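Local structure of McyG protein (Microcystis aeruginosa PCC 7806, 4R0M) at residues G33-Y36 / T42-F45. The protein is part of a microcystin synthetase, where its adenylation domain probably activates phenylpropanoid-type starter acids as adenylates for an adjoining carrier domain, and binds phenylalanyl-adenylate. Residues are numbered along the deposited sequence; the frame is centred on the assembly and turned at random.
Sequences GITY and TEYF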
loop_
_atom_site.group_PDB
_atom_site.type_symbol
_atom_site.label_atom_id
_atom_site.label_comp_id
_atom_site.label_asym_id
_atom_site.label_seq_id
_atom_site.Cartn_x
_atom_site.Cartn_y
_atom_site.Cartn_z
ATOM N N GLY A 33 18.474 -14.562 3.658
ATOM C CA GLY A 33 18.064 -13.557 4.633
ATOM C C GLY A 33 17.661 -12.247 3.986
ATOM O O GLY A 33 17.201 -12.217 2.840
ATOM N N ILE A 34 17.846 -11.160 4.728
ATOM C CA ILE A 34 17.435 -9.841 4.275
ATOM C C ILE A 34 18.625 -9.015 3.798
ATOM O O ILE A 34 19.622 -8.865 4.510
ATOM C CB ILE A 34 16.661 -9.077 5.373
ATOM C CG1 ILE A 34 15.531 -9.950 5.927
ATOM C CG2 ILE A 34 16.110 -7.764 4.827
ATOM C CD1 ILE A 34 14.953 -9.465 7.234
ATOM N N THR A 35 18.507 -8.501 2.577
ATOM C CA THR A 35 19.447 -7.531 2.033
ATOM C C THR A 35 18.815 -6.143 2.111
ATOM O O THR A 35 17.783 -5.886 1.483
ATOM C CB THR A 35 19.814 -7.859 0.571
ATOM O OG1 THR A 35 20.335 -9.191 0.495
ATOM C CG2 THR A 35 20.855 -6.878 0.034
ATOM N N TYR A 36 19.425 -5.265 2.902
ATOM C CA TYR A 36 18.974 -3.883 3.020
ATOM C C TYR A 36 19.772 -2.990 2.083
ATOM O O TYR A 36 21.002 -2.924 2.176
ATOM C CB TYR A 36 19.148 -3.366 4.448
ATOM C CG TYR A 36 18.457 -4.170 5.523
ATOM C CD1 TYR A 36 17.105 -3.978 5.807
ATOM C CD2 TYR A 36 19.165 -5.103 6.283
ATOM C CE1 TYR A 36 16.474 -4.703 6.807
ATOM C CE2 TYR A 36 18.544 -5.835 7.283
ATOM C CZ TYR A 36 17.199 -5.632 7.542
ATOM O OH TYR A 36 16.583 -6.358 8.537
ATOM N N THR A 42 24.505 1.524 -1.043
ATOM C CA THR A 42 25.321 0.451 -0.468
ATOM C C THR A 42 24.405 -0.630 0.105
ATOM O O THR A 42 23.209 -0.396 0.317
ATOM C CB THR A 42 26.285 0.955 0.630
ATOM O OG1 THR A 42 25.550 1.640 1.650
ATOM C CG2 THR A 42 27.339 1.886 0.042
ATOM N N GLU A 43 24.963 -1.813 0.349
ATOM C CA GLU A 43 24.159 -2.963 0.760
ATOM C C GLU A 43 24.617 -3.567 2.082
ATOM O O GLU A 43 25.787 -3.467 2.455
ATOM C CB GLU A 43 24.149 -4.029 -0.338
ATOM C CG GLU A 43 23.813 -3.479 -1.715
ATOM C CD GLU A 43 23.512 -4.555 -2.736
ATOM O OE1 GLU A 43 23.833 -5.737 -2.486
ATOM O OE2 GLU A 43 22.951 -4.209 -3.798
ATOM N N TYR A 44 23.675 -4.189 2.782
ATOM C CA TYR A 44 23.940 -4.833 4.060
ATOM C C TYR A 44 23.104 -6.107 4.165
ATOM O O TYR A 44 21.869 -6.058 4.138
ATOM C CB TYR A 44 23.643 -3.863 5.213
ATOM C CG TYR A 44 23.700 -4.467 6.600
ATOM C CD1 TYR A 44 24.822 -5.180 7.034
ATOM C CD2 TYR A 44 22.637 -4.304 7.490
ATOM C CE1 TYR A 44 24.873 -5.730 8.307
ATOM C CE2 TYR A 44 22.680 -4.846 8.766
ATOM C CZ TYR A 44 23.799 -5.558 9.170
ATOM O OH TYR A 44 23.843 -6.095 10.437
ATOM N N PHE A 45 23.784 -7.246 4.258
ATOM C CA PHE A 45 23.110 -8.539 4.348
ATOM C C PHE A 45 22.956 -8.987 5.797
ATOM O O PHE A 45 23.901 -8.929 6.582
ATOM C CB PHE A 45 23.842 -9.605 3.521
ATOM C CG PHE A 45 23.227 -10.980 3.608
ATOM C CD1 PHE A 45 22.014 -11.261 2.979
ATOM C CD2 PHE A 45 23.871 -12.002 4.306
ATOM C CE1 PHE A 45 21.450 -12.528 3.057
ATOM C CE2 PHE A 45 23.313 -13.270 4.383
ATOM C CZ PHE A 45 22.101 -13.534 3.760
#
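Tyr36 and Tyr44 form a hydrogen-bonded pair of this antiparallel hairpin. Tyr36 N gives a nearly straight bond (170°) to Tyr44 O at 2.9 Å, and Tyr44 N returns a more bent one (140°) to Tyr36 O at 3.0 Å. Three CA-H...O contacts line the strand interface, for example from Thr35 CA to Tyr44 O at 3.5 Å, so Tyr44 O meets both an N-H and a C-H of segment 33-36.

On one face of the sheet the two tyrosine side chains run alongside each other in the same direction and touch through CD2 of Tyr36 and CD2 of Tyr44 at 3.8 Å. Ile34 CG2 sits over one face of the Tyr36 ring, toward its rim. Helix 80-93 packs against Tyr36 through Ile84 and Pro85, while Tyr36 OH is hydrogen-bonded to Gln46 OE1.

The other face carries Thr35 and Phe45, a non-hydrogen-bonded pair with side chains set roughly perpendicular. With CG anti to its backbone N (chi1 178°), Phe45 reaches back along the neighbouring strand: CD1 comes 3.6 Å from Thr35 OG1, which lies at the ring edge, and CE1 stands 3.7 Å from Gly33 N. Glu43 brings OE1 near Thr35 CG2, but its OE2 makes a salt bridge to Lys265 and a hydrogen bond to His266.

The hairpin forms one end of the large mixed sheet: strand 43-47 is outermost, and strand 33-37 joins it to strand 243-246. Backbone bonds thus set the register, while the faces differ in chemistry: on one, Tyr36 and Ile34 pack against helix 80-93, with Tyr44 beside Tyr36 on the outer strand; the other brings the Phe45 ring edge to the Thr35 hydroxyl and its far end beside Gly33.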